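Local coordinates for protein demethyldecarbamoylnovobiocin O-methyltransferase (Streptomyces caeruleus, PDB 2WK1) that transfers a methyl group from S-adenosyl-L-methionine to the 4-hydroxyl of the noviose sugar in the penultimate step of novobiocin biosynthesis, at residues Trp139-Gln145 with Arg192-Phe198; Trp116-Ile122 with Glu176-Phe181; Gly146-Val150 with Asp218-Ser222. All coordinates share one frame; numbering follows the deposited sequence.

Interaction 1 of 3, residues Trp139-Gln145 with Arg192-Phe198. With SAH (S-adenosyl-L-homocysteine), chain B.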
# COMPACT_ATOMS: atom_id res chain seq x y z
N TRP A 139 -17.19 -12.47 -5.87
CA TRP A 139 -18.05 -11.93 -6.90
C TRP A 139 -18.15 -10.42 -6.78
O TRP A 139 -18.44 -9.87 -5.72
CB TRP A 139 -19.43 -12.55 -6.82
CG TRP A 139 -19.46 -14.03 -7.04
CD1 TRP A 139 -19.29 -15.00 -6.10
CD2 TRP A 139 -19.66 -14.72 -8.28
NE1 TRP A 139 -19.38 -16.24 -6.66
CE2 TRP A 139 -19.61 -16.10 -8.00
CE3 TRP A 139 -19.89 -14.30 -9.59
CZ2 TRP A 139 -19.77 -17.06 -8.99
CZ3 TRP A 139 -20.05 -15.28 -10.58
CH2 TRP A 139 -19.99 -16.62 -10.26
N VAL A 140 -17.87 -9.76 -7.89
CA VAL A 140 -17.75 -8.31 -7.99
C VAL A 140 -18.92 -7.81 -8.83
O VAL A 140 -18.89 -7.91 -10.06
CB VAL A 140 -16.39 -7.91 -8.62
CG1 VAL A 140 -16.22 -6.41 -8.67
CG2 VAL A 140 -15.22 -8.57 -7.89
N ALA A 141 -19.99 -7.36 -8.17
CA ALA A 141 -21.25 -7.01 -8.83
C ALA A 141 -21.45 -5.50 -8.88
O ALA A 141 -21.49 -4.83 -7.84
CB ALA A 141 -22.42 -7.68 -8.15
N ASP A 142 -21.56 -4.94 -10.09
CA ASP A 142 -21.73 -3.52 -10.27
C ASP A 142 -22.23 -3.26 -11.67
O ASP A 142 -21.99 -4.04 -12.58
CB ASP A 142 -20.40 -2.78 -10.08
CG ASP A 142 -20.57 -1.35 -9.68
OD1 ASP A 142 -20.88 -0.49 -10.53
OD2 ASP A 142 -20.45 -1.08 -8.46
N SER A 143 -22.88 -2.11 -11.85
CA SER A 143 -23.16 -1.64 -13.20
C SER A 143 -21.90 -1.27 -13.98
O SER A 143 -21.91 -1.32 -15.21
CB SER A 143 -24.06 -0.42 -13.15
OG SER A 143 -23.33 0.66 -12.60
N PHE A 144 -20.85 -0.89 -13.27
CA PHE A 144 -19.64 -0.29 -13.82
C PHE A 144 -19.98 0.97 -14.60
O PHE A 144 -19.20 1.40 -15.42
CB PHE A 144 -18.83 -1.33 -14.59
CG PHE A 144 -18.42 -2.51 -13.73
CD1 PHE A 144 -17.40 -2.38 -12.80
CD2 PHE A 144 -19.08 -3.73 -13.83
CE1 PHE A 144 -17.04 -3.42 -11.99
CE2 PHE A 144 -18.70 -4.79 -13.03
CZ PHE A 144 -17.69 -4.63 -12.10
N GLN A 145 -21.12 1.57 -14.25
CA GLN A 145 -21.65 2.78 -14.89
C GLN A 145 -22.25 3.72 -13.84
O GLN A 145 -22.95 4.68 -14.19
CB GLN A 145 -22.78 2.42 -15.91
CG GLN A 145 -22.35 1.48 -17.02
CD GLN A 145 -23.38 1.29 -18.16
OE1 GLN A 145 -23.04 0.76 -19.22
NE2 GLN A 145 -24.60 1.72 -17.95
N ARG A 192 -14.61 -13.16 -9.88
CA ARG A 192 -15.58 -13.18 -10.94
C ARG A 192 -16.41 -11.92 -10.91
O ARG A 192 -16.69 -11.37 -9.85
CB ARG A 192 -16.45 -14.45 -10.83
CG ARG A 192 -15.65 -15.70 -11.16
CD ARG A 192 -16.47 -16.96 -11.35
NE ARG A 192 -17.27 -16.84 -12.56
CZ ARG A 192 -17.82 -17.86 -13.20
NH1 ARG A 192 -17.66 -19.06 -12.74
NH2 ARG A 192 -18.57 -17.64 -14.27
N PHE A 193 -16.85 -11.48 -12.08
CA PHE A 193 -17.51 -10.20 -12.24
C PHE A 193 -18.93 -10.41 -12.71
O PHE A 193 -19.22 -11.26 -13.57
CB PHE A 193 -16.75 -9.32 -13.25
CG PHE A 193 -15.40 -8.88 -12.77
CD1 PHE A 193 -14.33 -9.75 -12.79
CD2 PHE A 193 -15.22 -7.63 -12.24
CE1 PHE A 193 -13.11 -9.38 -12.35
CE2 PHE A 193 -13.98 -7.25 -11.74
CZ PHE A 193 -12.93 -8.15 -11.79
N LEU A 194 -19.84 -9.60 -12.17
CA LEU A 194 -21.23 -9.59 -12.57
C LEU A 194 -21.57 -8.17 -13.00
O LEU A 194 -22.07 -7.36 -12.20
CB LEU A 194 -22.13 -10.03 -11.41
CG LEU A 194 -22.09 -11.48 -11.02
CD1 LEU A 194 -22.70 -11.70 -9.66
CD2 LEU A 194 -22.81 -12.31 -12.09
N PRO A 195 -21.27 -7.82 -14.25
CA PRO A 195 -21.51 -6.49 -14.74
C PRO A 195 -22.94 -6.32 -15.15
O PRO A 195 -23.48 -7.17 -15.87
CB PRO A 195 -20.58 -6.38 -15.95
CG PRO A 195 -20.51 -7.75 -16.49
CD PRO A 195 -20.58 -8.66 -15.27
N GLY A 196 -23.53 -5.19 -14.75
CA GLY A 196 -24.89 -4.81 -15.16
C GLY A 196 -25.71 -4.30 -13.98
O GLY A 196 -25.23 -4.26 -12.83
N TRP A 197 -26.93 -3.87 -14.27
CA TRP A 197 -27.82 -3.44 -13.23
C TRP A 197 -28.23 -4.66 -12.39
O TRP A 197 -28.50 -5.72 -12.95
CB TRP A 197 -29.05 -2.77 -13.86
CG TRP A 197 -28.66 -1.62 -14.74
CD1 TRP A 197 -28.81 -1.54 -16.09
CD2 TRP A 197 -28.00 -0.42 -14.34
NE1 TRP A 197 -28.28 -0.36 -16.56
CE2 TRP A 197 -27.78 0.34 -15.50
CE3 TRP A 197 -27.57 0.09 -13.11
CZ2 TRP A 197 -27.14 1.59 -15.47
CZ3 TRP A 197 -26.92 1.31 -13.09
CH2 TRP A 197 -26.71 2.04 -14.25
N PHE A 198 -28.29 -4.50 -11.07
CA PHE A 198 -28.64 -5.63 -10.20
C PHE A 198 -29.95 -6.31 -10.59
O PHE A 198 -30.06 -7.52 -10.51
CB PHE A 198 -28.73 -5.22 -8.72
CG PHE A 198 -27.46 -4.67 -8.14
CD1 PHE A 198 -26.21 -5.07 -8.61
CD2 PHE A 198 -27.52 -3.74 -7.11
CE1 PHE A 198 -25.08 -4.50 -8.09
CE2 PHE A 198 -26.37 -3.20 -6.58
CZ PHE A 198 -25.16 -3.56 -7.09
N SAH B . -18.18 -0.61 -1.91
CA SAH B . -17.50 0.52 -2.62
CB SAH B . -18.44 1.72 -2.72
CG SAH B . -19.67 1.46 -3.59
SD SAH B . -20.30 2.98 -4.32
C SAH B . -16.17 0.82 -1.97
O SAH B . -15.65 1.94 -2.12
OXT SAH B . -15.58 -0.07 -1.39
C5' SAH B . -21.89 2.43 -4.96
C4' SAH B . -21.74 1.47 -6.16
O4' SAH B . -23.02 0.82 -6.38
C3' SAH B . -21.31 2.12 -7.47
O3' SAH B . -20.13 1.51 -8.02
C2' SAH B . -22.55 1.93 -8.37
O2' SAH B . -22.27 1.76 -9.76
C1' SAH B . -23.21 0.67 -7.79
N9 SAH B . -24.66 0.53 -7.96
C8 SAH B . -25.60 1.14 -7.19
N7 SAH B . -26.84 0.70 -7.52
C5 SAH B . -26.67 -0.22 -8.50
C6 SAH B . -27.55 -1.10 -9.24
N6 SAH B . -28.85 -1.06 -9.04
N1 SAH B . -27.00 -1.93 -10.13
C2 SAH B . -25.67 -2.01 -10.32
N3 SAH B . -24.78 -1.24 -9.68
C4 SAH B . -25.25 -0.37 -8.76
O HOH W 1 -26.82 0.82 -19.27
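V140 and L194 set the pairing of two parallel strands: V140 N donates to R192 O (2.8 Å), and L194 N returns a bond to V140 O. D142 N then gives a longer bond to L194 O, and G196 N closes the run on D142 O. Beside them, the W139 indole and the R192 side chain run the same way; R192 CB sits over the six-membered ring, while W139 NE1 is satisfied by D109.

At the C-terminal strand ends the polar groups turn to the S-adenosyl-L-homocysteine. The D142 carboxylate takes both ribose hydroxyls, O2' on OD1 (2.8 Å) and O3' on OD2 (2.6 Å). Its OD1 also receives F144 N through the anti lone pair, an Asx turn, and OD2 accepts from V115 N; together these two backbone bonds fix the carboxylate's rotation. S143 N donates to adenine N3 (3.0 Å) and F198 N to adenine N1 (3.0 Å), with the F198 ring face lying against the base. S143 OG accepts from Q145 N in an ST turn and is also hydrogen-bonded to G146 O, and S143 CB packs over the W197 indole 3.7 Å from the centroid of its six-membered ring. An acidic residue holding the ribose diol at a strand end is characteristic of Rossmann-like methyltransferases; here the bonding implies recognition of both ribose and adenine.

Interaction 2 of 3, residues Trp116-Ile122 with Glu176-Phe181. With SAH (S-adenosyl-L-homocysteine), chain B.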
# COMPACT_ATOMS: atom_id res chain seq x y z
N TRP A 116 -17.57 0.31 -6.71
CA TRP A 116 -16.79 1.51 -7.04
C TRP A 116 -15.43 1.11 -7.63
O TRP A 116 -15.41 0.39 -8.63
CB TRP A 116 -16.69 2.45 -5.83
CG TRP A 116 -16.17 3.80 -6.14
CD1 TRP A 116 -16.65 4.65 -7.10
CD2 TRP A 116 -15.19 4.55 -5.40
NE1 TRP A 116 -15.99 5.85 -7.05
CE2 TRP A 116 -15.09 5.83 -6.02
CE3 TRP A 116 -14.35 4.26 -4.32
CZ2 TRP A 116 -14.22 6.80 -5.56
CZ3 TRP A 116 -13.50 5.25 -3.86
CH2 TRP A 116 -13.43 6.50 -4.48
N ARG A 117 -14.31 1.57 -7.06
CA ARG A 117 -12.99 1.23 -7.58
C ARG A 117 -12.53 -0.19 -7.27
O ARG A 117 -11.50 -0.63 -7.78
CB ARG A 117 -11.96 2.24 -7.10
CG ARG A 117 -12.20 3.66 -7.65
CD ARG A 117 -11.26 4.64 -6.97
NE ARG A 117 -11.39 5.98 -7.54
CZ ARG A 117 -10.99 7.09 -6.92
NH1 ARG A 117 -10.42 7.04 -5.75
NH2 ARG A 117 -11.19 8.27 -7.49
N GLY A 118 -13.30 -0.90 -6.45
CA GLY A 118 -13.08 -2.31 -6.20
C GLY A 118 -12.39 -2.69 -4.92
O GLY A 118 -12.21 -3.88 -4.67
N GLY A 119 -12.04 -1.72 -4.09
CA GLY A 119 -11.20 -2.01 -2.94
C GLY A 119 -11.74 -2.99 -1.92
O GLY A 119 -10.97 -3.77 -1.35
N ALA A 120 -13.03 -2.95 -1.64
CA ALA A 120 -13.61 -3.92 -0.68
C ALA A 120 -13.50 -5.35 -1.21
O ALA A 120 -13.19 -6.29 -0.46
CB ALA A 120 -15.06 -3.57 -0.36
N CYS A 121 -13.72 -5.51 -2.51
CA CYS A 121 -13.58 -6.81 -3.15
C CYS A 121 -12.13 -7.25 -3.26
O CYS A 121 -11.85 -8.45 -3.13
CB CYS A 121 -14.23 -6.84 -4.52
SG CYS A 121 -15.98 -6.63 -4.52
N ILE A 122 -11.21 -6.32 -3.47
CA ILE A 122 -9.79 -6.65 -3.44
C ILE A 122 -9.43 -7.16 -2.07
O ILE A 122 -8.71 -8.15 -1.97
CB ILE A 122 -8.94 -5.42 -3.87
CG1 ILE A 122 -9.18 -5.09 -5.34
CG2 ILE A 122 -7.45 -5.66 -3.60
CD1 ILE A 122 -8.68 -3.72 -5.77
N GLU A 176 -11.08 -0.48 -15.29
CA GLU A 176 -10.40 0.15 -14.18
C GLU A 176 -10.38 -0.74 -12.93
O GLU A 176 -9.34 -0.89 -12.29
CB GLU A 176 -11.02 1.51 -13.88
CG GLU A 176 -10.29 2.26 -12.74
CD GLU A 176 -10.68 3.72 -12.60
OE1 GLU A 176 -11.17 4.33 -13.57
OE2 GLU A 176 -10.53 4.25 -11.49
N VAL A 177 -11.51 -1.37 -12.63
CA VAL A 177 -11.56 -2.29 -11.48
C VAL A 177 -10.62 -3.48 -11.68
O VAL A 177 -9.89 -3.87 -10.78
CB VAL A 177 -12.99 -2.70 -11.16
CG1 VAL A 177 -13.02 -3.76 -10.05
CG2 VAL A 177 -13.86 -1.48 -10.80
N ARG A 178 -10.66 -4.07 -12.88
CA ARG A 178 -9.74 -5.15 -13.19
C ARG A 178 -8.27 -4.75 -13.03
O ARG A 178 -7.46 -5.51 -12.50
CB ARG A 178 -10.01 -5.71 -14.58
CG ARG A 178 -11.26 -6.54 -14.64
CD ARG A 178 -11.59 -6.92 -16.09
NE ARG A 178 -12.69 -7.85 -16.08
CZ ARG A 178 -12.56 -9.16 -15.97
NH1 ARG A 178 -11.36 -9.71 -15.95
NH2 ARG A 178 -13.66 -9.90 -15.94
N ARG A 179 -7.93 -3.57 -13.56
CA ARG A 179 -6.58 -3.07 -13.41
C ARG A 179 -6.21 -2.93 -11.93
O ARG A 179 -5.10 -3.25 -11.54
CB ARG A 179 -6.41 -1.73 -14.14
CG ARG A 179 -5.00 -1.18 -14.09
N ASN A 180 -7.14 -2.44 -11.13
CA ASN A 180 -6.87 -2.29 -9.70
C ASN A 180 -6.58 -3.64 -9.05
O ASN A 180 -5.62 -3.77 -8.27
CB ASN A 180 -8.01 -1.55 -9.01
CG ASN A 180 -8.06 -0.09 -9.40
OD1 ASN A 180 -7.08 0.46 -9.92
ND2 ASN A 180 -9.20 0.54 -9.16
N PHE A 181 -7.36 -4.68 -9.37
CA PHE A 181 -7.05 -6.02 -8.87
C PHE A 181 -5.64 -6.46 -9.32
O PHE A 181 -4.87 -7.02 -8.55
CB PHE A 181 -8.06 -7.06 -9.37
CG PHE A 181 -9.27 -7.24 -8.50
CD1 PHE A 181 -10.39 -6.45 -8.66
CD2 PHE A 181 -9.30 -8.25 -7.55
CE1 PHE A 181 -11.49 -6.64 -7.87
CE2 PHE A 181 -10.42 -8.43 -6.75
CZ PHE A 181 -11.51 -7.66 -6.91
N SAH B . -18.18 -0.61 -1.91
CA SAH B . -17.50 0.52 -2.62
CB SAH B . -18.44 1.72 -2.72
CG SAH B . -19.67 1.46 -3.59
SD SAH B . -20.30 2.98 -4.32
C SAH B . -16.17 0.82 -1.97
O SAH B . -15.65 1.94 -2.12
OXT SAH B . -15.58 -0.07 -1.39
C5' SAH B . -21.89 2.43 -4.96
C4' SAH B . -21.74 1.47 -6.16
O4' SAH B . -23.02 0.82 -6.38
C3' SAH B . -21.31 2.12 -7.47
O3' SAH B . -20.13 1.51 -8.02
C2' SAH B . -22.55 1.93 -8.37
O2' SAH B . -22.27 1.76 -9.76
C1' SAH B . -23.21 0.67 -7.79
N9 SAH B . -24.66 0.53 -7.96
C8 SAH B . -25.60 1.14 -7.19
N7 SAH B . -26.84 0.70 -7.52
C5 SAH B . -26.67 -0.22 -8.50
C6 SAH B . -27.55 -1.10 -9.24
N6 SAH B . -28.85 -1.06 -9.04
N1 SAH B . -27.00 -1.93 -10.13
C2 SAH B . -25.67 -2.01 -10.32
N3 SAH B . -24.78 -1.24 -9.68
C4 SAH B . -25.25 -0.37 -8.76
O HOH W 2 -11.84 6.35 -10.40
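R117 and V177 bring their CA atoms to 5.4 Å where the turn before helix 119-130 meets the side of helix 174-183, and the backbones come near each other again at I122 and F181, CA atoms 6.1 Å apart. The one direct hydrogen bond across the contact runs from N180 ND2 to R117 O (2.9 Å). It is nearly straight, 172° at hydrogen, and lies both in the amide plane of N180 and in the carbonyl plane, so the donor meets a lone pair squarely. V177 CG2 presses against W116 O, and CG1 of the same valine faces G118 CA. G118, the N-cap residue, has a positive phi and passes V177 by its CA.

The W116-G118 turn belongs to the glycine-rich connection after the first strand of the Rossmann-like methyltransferase fold, where the chain passes the cofactor on its way into the next helix. Here W116 N donates to O3' of the S-adenosyl-L-homocysteine (3.1 Å).

Further along, I122 and F181 run alongside each other with opposite headings. I122 CG1, held anti to its carbonyl carbon (chi1 -67°), stands almost exactly over the centre of the F181 ring, 3.5 Å from the centroid and 2° off the normal, while C121 CB approaches the ring edge at F181 CZ (3.7 Å). At the outer end R117 and E176 are joined through a water that accepts from R117 NE and donates to E176 OE2. The charges are near each other but make no salt bridge, the carboxylate oxygen lying well out of the guanidinium plane, and the other guanidinium nitrogens are taken by the backbone oxygens of P79, A80 and A82.

Interaction 3 of 3, residues Gly146-Val150 with Asp218-Ser222. With SAH (S-adenosyl-L-homocysteine), chain B.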
# COMPACT_ATOMS: atom_id res chain seq x y z
N GLY A 146 -21.98 3.48 -12.56
CA GLY A 146 -22.56 4.28 -11.51
C GLY A 146 -23.98 3.90 -11.12
O GLY A 146 -24.53 2.87 -11.50
N ILE A 147 -24.57 4.75 -10.30
CA ILE A 147 -25.90 4.54 -9.77
C ILE A 147 -26.96 4.74 -10.88
O ILE A 147 -26.82 5.66 -11.68
CB ILE A 147 -26.11 5.52 -8.60
CG1 ILE A 147 -25.16 5.18 -7.43
CG2 ILE A 147 -27.57 5.55 -8.14
CD1 ILE A 147 -25.25 6.16 -6.25
N PRO A 148 -27.99 3.89 -10.95
CA PRO A 148 -29.01 4.09 -11.99
C PRO A 148 -29.83 5.34 -11.73
O PRO A 148 -29.99 5.74 -10.58
CB PRO A 148 -29.91 2.85 -11.85
CG PRO A 148 -29.73 2.42 -10.38
CD PRO A 148 -28.28 2.71 -10.10
N ASP A 149 -30.29 5.95 -12.81
CA ASP A 149 -31.27 7.01 -12.73
C ASP A 149 -32.64 6.35 -12.58
O ASP A 149 -33.14 5.76 -13.54
CB ASP A 149 -31.21 7.85 -14.00
CG ASP A 149 -32.19 9.00 -14.01
OD1 ASP A 149 -33.08 9.06 -13.15
OD2 ASP A 149 -32.05 9.86 -14.91
N VAL A 150 -33.21 6.40 -11.38
CA VAL A 150 -34.41 5.62 -11.07
C VAL A 150 -35.67 6.13 -11.78
O VAL A 150 -36.64 5.39 -11.90
CB VAL A 150 -34.66 5.48 -9.53
CG1 VAL A 150 -33.48 4.79 -8.86
CG2 VAL A 150 -34.96 6.80 -8.86
N ASP A 218 -26.40 1.92 -2.33
CA ASP A 218 -26.87 3.31 -2.12
C ASP A 218 -28.37 3.64 -2.22
O ASP A 218 -28.76 4.65 -1.68
CB ASP A 218 -26.10 4.28 -3.02
CG ASP A 218 -24.70 4.59 -2.50
OD1 ASP A 218 -24.50 4.72 -1.27
OD2 ASP A 218 -23.80 4.69 -3.35
N LEU A 219 -29.17 2.80 -2.87
CA LEU A 219 -30.60 3.07 -3.09
C LEU A 219 -31.49 2.03 -2.47
O LEU A 219 -31.08 0.89 -2.28
CB LEU A 219 -30.90 3.03 -4.59
CG LEU A 219 -30.15 3.96 -5.52
CD1 LEU A 219 -30.59 3.70 -6.98
CD2 LEU A 219 -30.42 5.36 -5.09
N TYR A 220 -32.73 2.41 -2.21
CA TYR A 220 -33.74 1.44 -1.79
C TYR A 220 -33.83 0.32 -2.80
O TYR A 220 -33.82 -0.87 -2.44
CB TYR A 220 -35.10 2.11 -1.62
CG TYR A 220 -36.25 1.17 -1.37
CD1 TYR A 220 -36.91 0.56 -2.43
CD2 TYR A 220 -36.67 0.89 -0.09
CE1 TYR A 220 -37.97 -0.31 -2.20
CE2 TYR A 220 -37.72 0.04 0.16
CZ TYR A 220 -38.36 -0.57 -0.91
OH TYR A 220 -39.44 -1.41 -0.68
N GLU A 221 -33.94 0.68 -4.08
CA GLU A 221 -34.18 -0.37 -5.06
C GLU A 221 -33.00 -1.32 -5.21
O GLU A 221 -33.20 -2.53 -5.34
CB GLU A 221 -34.64 0.21 -6.39
CG GLU A 221 -33.71 0.98 -7.23
CD GLU A 221 -34.28 1.04 -8.64
OE1 GLU A 221 -35.19 1.86 -8.89
OE2 GLU A 221 -33.88 0.21 -9.48
N SER A 222 -31.80 -0.78 -5.18
CA SER A 222 -30.60 -1.59 -5.26
C SER A 222 -30.52 -2.55 -4.09
O SER A 222 -30.18 -3.72 -4.27
CB SER A 222 -29.37 -0.71 -5.30
OG SER A 222 -29.41 0.19 -6.41
N SAH B . -18.18 -0.61 -1.91
CA SAH B . -17.50 0.52 -2.62
CB SAH B . -18.44 1.72 -2.72
CG SAH B . -19.67 1.46 -3.59
SD SAH B . -20.30 2.98 -4.32
C SAH B . -16.17 0.82 -1.97
O SAH B . -15.65 1.94 -2.12
OXT SAH B . -15.58 -0.07 -1.39
C5' SAH B . -21.89 2.43 -4.96
C4' SAH B . -21.74 1.47 -6.16
O4' SAH B . -23.02 0.82 -6.38
C3' SAH B . -21.31 2.12 -7.47
O3' SAH B . -20.13 1.51 -8.02
C2' SAH B . -22.55 1.93 -8.37
O2' SAH B . -22.27 1.76 -9.76
C1' SAH B . -23.21 0.67 -7.79
N9 SAH B . -24.66 0.53 -7.96
C8 SAH B . -25.60 1.14 -7.19
N7 SAH B . -26.84 0.70 -7.52
C5 SAH B . -26.67 -0.22 -8.50
C6 SAH B . -27.55 -1.10 -9.24
N6 SAH B . -28.85 -1.06 -9.04
N1 SAH B . -27.00 -1.93 -10.13
C2 SAH B . -25.67 -2.01 -10.32
N3 SAH B . -24.78 -1.24 -9.68
C4 SAH B . -25.25 -0.37 -8.76
O HOH W 3 -36.87 2.69 -10.96
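I147, P148 and V150 converge on one methyl group, L219 CD1, from three directions. I147 crosses the leucine at a slant and puts its branch methyl CG2 3.7 Å from L219 CD1. P148 meets L219 end on, CG against CD1, also at 3.7 Å, whereas V150 lies antiparallel to the leucine side chain and lays CG1 on L219 CD1 (3.6 Å). With CG1 anti to the carbonyl carbon (chi1 -60°), V150 turns this methyl to both L219 and E221, whose OE1 lies 3.4 Å from it. V150 and E221 are likewise drawn up flank to flank, heading contrary ways, and a water joins their polar atoms by donating to V150 O and to E221 OE1. At the other end I147 crosses D218 at about a right angle, with CD1 against D218 OD2 (3.6 Å).

The segments are the loop following strand 138-142 and the start of helix 220-230, both placed beyond the C-terminal ends of the parallel strands, where Rossmann-like methyltransferases hold their cofactor. L219 occupies the N-cap position of that helix, and D158 accepts from Y220 N and E221 N in its first turn.

The packed side chains border the S-adenosyl-L-homocysteine. P148 CD lies 3.6 Å from adenine N7. With OG anti to the carbonyl carbon (chi1 -58°), S222 turns its hydroxyl to the same nitrogen, S222 OG donating to N7 at 2.8 Å. D218 OD2, already against I147, also approaches C5' of the ligand. D218 lies near D244, a predicted magnesium ligand, while D158 and M161 of helix 156-161 give L219 further packing.

All three contacts meet S-adenosyl-L-homocysteine, with overlapping parts of it. Interaction 1 reaches the ribose diol and adenine, interaction 2 the ribose O3' and the homocysteine end, and interaction 3 reaches adenine N7, C5' and, through P148, the adenine face opposite F198 of interaction 1. Interactions 1 and 2 have centres 12 Å apart and share packing, with V140 CG2 3.9 Å from C121 CB and F144 CE1 3.9 Å from V177 CG2. W197 carries interaction 1 into interaction 3, its CZ3 lying 3.3 Å from G146 O. Interactions 2 and 3 do not touch: their centres are 20 Å apart and their nearest atoms about 7 Å, and the ligand contacts both.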